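O-succinylhomoserine sulfhydrylase (Mycobacterium tuberculosis, PDB 3NDN) probably catalyses the pyridoxal 5'-phosphate-dependent formation of L-homocysteine from O-succinyl-L-homoserine and hydrogen sulfide, a step of methionine biosynthesis. Local coordinates at residues A[100-104]-A[105-109]; A[253-257]-A[258-262]. All coordinates share one frame; numbering follows the deposited sequence.

Contact 1 of 2, residues A[100-104]-A[105-109]; sequences FATAS and GMAAV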
loop_
_atom_site.group_PDB
_atom_site.type_symbol
_atom_site.label_atom_id
_atom_site.label_comp_id
_atom_site.label_asym_id
_atom_site.label_seq_id
_atom_site.Cartn_x
_atom_site.Cartn_y
_atom_site.Cartn_z
ATOM N N PHE A 100 -8.551 -14.469 16.725
ATOM C CA PHE A 100 -7.358 -13.621 16.896
ATOM C C PHE A 100 -6.424 -13.778 15.688
ATOM O O PHE A 100 -6.059 -14.905 15.339
ATOM C CB PHE A 100 -6.593 -13.989 18.189
ATOM C CG PHE A 100 -5.955 -12.788 18.878
ATOM C CD1 PHE A 100 -6.378 -12.386 20.140
ATOM C CD2 PHE A 100 -4.967 -12.043 18.235
ATOM C CE1 PHE A 100 -5.820 -11.261 20.776
ATOM C CE2 PHE A 100 -4.393 -10.916 18.860
ATOM C CZ PHE A 100 -4.823 -10.527 20.133
ATOM N N ALA A 101 -6.059 -12.663 15.042
ATOM C CA ALA A 101 -5.202 -12.666 13.845
ATOM C C ALA A 101 -3.711 -12.738 14.209
ATOM O O ALA A 101 -3.312 -12.198 15.244
ATOM C CB ALA A 101 -5.470 -11.391 12.986
ATOM N N THR A 102 -2.902 -13.362 13.340
ATOM C CA THR A 102 -1.431 -13.529 13.561
ATOM C C THR A 102 -0.590 -13.150 12.312
ATOM O O THR A 102 -1.153 -12.926 11.238
ATOM C CB THR A 102 -1.082 -14.977 13.950
ATOM O OG1 THR A 102 -1.291 -15.835 12.824
ATOM C CG2 THR A 102 -1.915 -15.503 15.146
ATOM N N ALA A 103 0.747 -13.107 12.446
ATOM C CA ALA A 103 1.657 -12.690 11.348
ATOM C C ALA A 103 1.782 -13.751 10.225
ATOM O O ALA A 103 2.158 -13.422 9.096
ATOM C CB ALA A 103 3.076 -12.350 11.905
ATOM N N SER A 104 1.473 -14.997 10.542
ATOM C CA SER A 104 1.630 -16.120 9.588
ATOM C C SER A 104 0.829 -17.320 10.065
ATOM O O SER A 104 0.346 -17.327 11.198
ATOM C CB SER A 104 3.118 -16.497 9.439
ATOM O OG SER A 104 3.612 -17.136 10.618
ATOM N N GLY A 105 0.673 -18.340 9.212
ATOM C CA GLY A 105 0.055 -19.596 9.640
ATOM C C GLY A 105 0.849 -20.323 10.731
ATOM O O GLY A 105 0.263 -20.825 11.680
ATOM N N MET A 106 2.178 -20.359 10.614
ATOM C CA MET A 106 3.017 -20.997 11.646
ATOM C C MET A 106 2.936 -20.280 13.008
ATOM O O MET A 106 2.981 -20.931 14.069
ATOM C CB MET A 106 4.471 -21.138 11.184
ATOM C CG MET A 106 4.724 -22.276 10.174
ATOM S SD MET A 106 3.874 -23.846 10.496
ATOM C CE MET A 106 4.613 -24.372 12.045
ATOM N N ALA A 107 2.790 -18.959 12.973
ATOM C CA ALA A 107 2.519 -18.178 14.186
ATOM C C ALA A 107 1.209 -18.610 14.856
ATOM O O ALA A 107 1.166 -18.716 16.085
ATOM C CB ALA A 107 2.518 -16.698 13.892
ATOM N N ALA A 108 0.159 -18.885 14.058
ATOM C CA ALA A 108 -1.096 -19.430 14.601
ATOM C C ALA A 108 -0.904 -20.821 15.234
ATOM O O ALA A 108 -1.404 -21.065 16.322
ATOM C CB ALA A 108 -2.221 -19.468 13.529
ATOM N N VAL A 109 -0.193 -21.715 14.538
ATOM C CA VAL A 109 0.091 -23.057 15.046
ATOM C C VAL A 109 0.880 -23.042 16.368
ATOM O O VAL A 109 0.470 -23.689 17.348
ATOM C CB VAL A 109 0.844 -23.933 13.987
ATOM C CG1 VAL A 109 1.241 -25.287 14.581
ATOM C CG2 VAL A 109 -0.007 -24.113 12.744
#
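Ser104 and Ala107 meet in an N-cap: the serine stands just before helix 105-114, and its OG accepts from Ala107 N at 3.1 Å with an N-H...O angle of 159°. Strand 98-102 ends here and the chain turns into the helix whose first amides form part of the phosphate-binding cup of a fold-type I PLP enzyme. The amides of Gly105 and Met106 donate to phosphate oxygens of the pyridoxal-phosphate-modified Lys227, so the anion sits at the positive end of the helix dipole, which probably adds to its hold. The cap itself rests on the first torsion of Ser104, chi1 71°, which sets OG between the backbone N and the carbonyl carbon and brings it within bonding distance of the Ala107 amide. That hydroxyl is also bonded to Gly259 O of the second subunit, so the second subunit probably helps to position the capping group.

Thr102, at the end of the strand, reinforces the turn through its own hydroxyl. Its OG1 donates to Ser104 O at 2.7 Å, while Ala108 N donates to the same oxygen at 3.3 Å; the two donors come from opposite faces of the carbonyl plane. This buried oxygen is thus gripped by a side chain and by the first turn of the helix together. Ala107 CB packs 4.0 Å from Thr102 CB and 3.5 Å from Ser104 OG. Chi1 of 69° turns Thr102 OG1 to the carbonyl and sets CG2 anti to the threonine's own carbonyl carbon, where it rests 4.0 Å from Ala108 CA.

Contact 2 of 2, residues A[253-257]-A[258-262]; sequences KLMRH and TGPAM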
loop_
_atom_site.group_PDB
_atom_site.type_symbol
_atom_site.label_atom_id
_atom_site.label_comp_id
_atom_site.label_asym_id
_atom_site.label_seq_id
_atom_site.Cartn_x
_atom_site.Cartn_y
_atom_site.Cartn_z
ATOM N N LYS A 253 -2.692 -13.346 26.093
ATOM C CA LYS A 253 -1.447 -13.116 26.833
ATOM C C LYS A 253 -0.207 -13.326 25.964
ATOM O O LYS A 253 0.698 -12.481 25.956
ATOM C CB LYS A 253 -1.391 -13.989 28.088
ATOM C CG LYS A 253 -0.227 -13.673 29.011
ATOM C CD LYS A 253 -0.251 -14.559 30.238
ATOM C CE LYS A 253 0.851 -14.164 31.217
ATOM N NZ LYS A 253 1.030 -15.219 32.268
ATOM N N LEU A 254 -0.151 -14.443 25.234
ATOM C CA LEU A 254 0.974 -14.667 24.333
ATOM C C LEU A 254 1.045 -13.638 23.182
ATOM O O LEU A 254 2.136 -13.211 22.793
ATOM C CB LEU A 254 0.981 -16.113 23.793
ATOM C CG LEU A 254 1.418 -17.227 24.761
ATOM C CD1 LEU A 254 1.266 -18.633 24.116
ATOM C CD2 LEU A 254 2.871 -17.014 25.215
ATOM N N MET A 255 -0.108 -13.241 22.639
ATOM C CA MET A 255 -0.126 -12.278 21.520
ATOM C C MET A 255 0.362 -10.873 21.913
ATOM O O MET A 255 1.172 -10.275 21.196
ATOM C CB MET A 255 -1.509 -12.215 20.832
ATOM C CG MET A 255 -1.912 -13.472 20.062
ATOM S SD MET A 255 -0.823 -14.034 18.723
ATOM C CE MET A 255 -0.888 -12.606 17.591
ATOM N N ARG A 256 -0.120 -10.359 23.043
ATOM C CA ARG A 256 0.300 -9.049 23.543
ATOM C C ARG A 256 1.811 -8.998 23.827
ATOM O O ARG A 256 2.511 -8.061 23.410
ATOM C CB ARG A 256 -0.475 -8.680 24.815
ATOM C CG ARG A 256 -1.973 -8.450 24.633
ATOM C CD ARG A 256 -2.570 -7.730 25.840
ATOM N NE ARG A 256 -3.990 -7.420 25.676
ATOM C CZ ARG A 256 -4.643 -6.530 26.420
ATOM N NH1 ARG A 256 -4.000 -5.859 27.365
ATOM N NH2 ARG A 256 -5.929 -6.293 26.210
ATOM N N HIS A 257 2.317 -10.011 24.525
ATOM C CA HIS A 257 3.684 -9.967 25.056
ATOM C C HIS A 257 4.822 -10.606 24.241
ATOM O O HIS A 257 5.983 -10.202 24.405
ATOM C CB HIS A 257 3.669 -10.454 26.514
ATOM C CG HIS A 257 2.677 -9.722 27.373
ATOM N ND1 HIS A 257 2.716 -8.355 27.560
ATOM C CD2 HIS A 257 1.603 -10.162 28.071
ATOM C CE1 HIS A 257 1.727 -7.988 28.356
ATOM N NE2 HIS A 257 1.034 -9.065 28.679
ATOM N N THR A 258 4.516 -11.597 23.397
ATOM C CA THR A 258 5.494 -12.107 22.410
ATOM C C THR A 258 5.359 -11.462 21.016
ATOM O O THR A 258 6.261 -11.589 20.196
ATOM C CB THR A 258 5.498 -13.665 22.242
ATOM O OG1 THR A 258 4.316 -14.106 21.564
ATOM C CG2 THR A 258 5.642 -14.398 23.594
ATOM N N GLY A 259 4.210 -10.847 20.729
ATOM C CA GLY A 259 4.030 -10.002 19.508
ATOM C C GLY A 259 4.213 -10.503 18.074
ATOM O O GLY A 259 4.773 -9.778 17.241
ATOM N N PRO A 260 3.714 -11.717 17.738
ATOM C CA PRO A 260 3.728 -12.073 16.323
ATOM C C PRO A 260 2.500 -11.452 15.592
ATOM O O PRO A 260 1.610 -12.179 15.137
ATOM C CB PRO A 260 3.660 -13.613 16.344
ATOM C CG PRO A 260 2.942 -13.954 17.624
ATOM C CD PRO A 260 3.016 -12.734 18.557
ATOM N N ALA A 261 2.493 -10.121 15.475
ATOM C CA ALA A 261 1.296 -9.341 15.093
ATOM C C ALA A 261 1.043 -9.230 13.600
ATOM O O ALA A 261 1.981 -9.022 12.830
ATOM C CB ALA A 261 1.398 -7.913 15.697
ATOM N N MET A 262 -0.235 -9.301 13.197
ATOM C CA MET A 262 -0.629 -9.043 11.805
ATOM C C MET A 262 -0.557 -7.539 11.475
ATOM O O MET A 262 -1.003 -6.671 12.254
ATOM C CB MET A 262 -2.032 -9.628 11.492
ATOM C CG MET A 262 -2.502 -9.360 10.050
ATOM S SD MET A 262 -4.148 -9.957 9.611
ATOM C CE MET A 262 -3.827 -11.688 9.248
#
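Thr258 folds back on Leu254 at the C-terminal end of helix 244-258, where its backbone and its side chain converge on one carbonyl. Its CB lies 3.4 Å from Leu254 O, and from there the side chain splits. With chi1 at 71°, the hydroxyl swings back along the helix, and OG1 donates to Leu254 O at 2.7 Å from above the carbonyl plane, 37° out of it. Thr258 N reaches the same oxygen at 2.9 Å from the opposite face. The other branch, CG2, runs beside the leucine side chain and points the same way, coming 4.1 Å from Leu254 CD2; Phe110 of the second subunit packs against this threonine.

The helix is left at Gly259, whose positive phi turns the chain away. A weak bond from Gly259 N to Met255 O persists, together with a CA-H...O contact from Gly259 CA to the same oxygen. Pro260 then centres an inverse gamma turn, and Met255 reaches across to it: although its CB starts out away from the loop, bends at chi2 and chi3 bring the thioether back, with SD 3.9 Å from Pro260 CG and the terminal CE 3.5 Å from Pro260 O. Before the turn, still on the helix, His257 ND1 is hydrogen-bonded to Ser132 OG of the second subunit.

Leu254 O thus takes two donors: the bond from OG1 gives the buried hydroxyl a partner and probably fixes the threonine's rotation, that from Thr258 N continues the helical pattern, and Met255 adds mainly apolar packing on Pro260.

Overall arrangement
Contacts 1 and 2, with centres 10 Å apart, join directly within the subunit. Ala103 N lies 3.0 Å from Pro260 O, probably hydrogen-bonded, so the turn after the strand is tied to the loop after helix 244-258; Met255 CE also packs against Ala101 O at 3.4 Å. The same elements meet again across the interface of the tetramer, where His257 and Gly259 of the second subunit approach residues 103-107 and Pro260 packs on its counterpart. Contact 1 supplies amides that hold the cofactor phosphate, whereas contact 2 touches the capping turn, from its own chain and from the second subunit, consistent with a second-shell place.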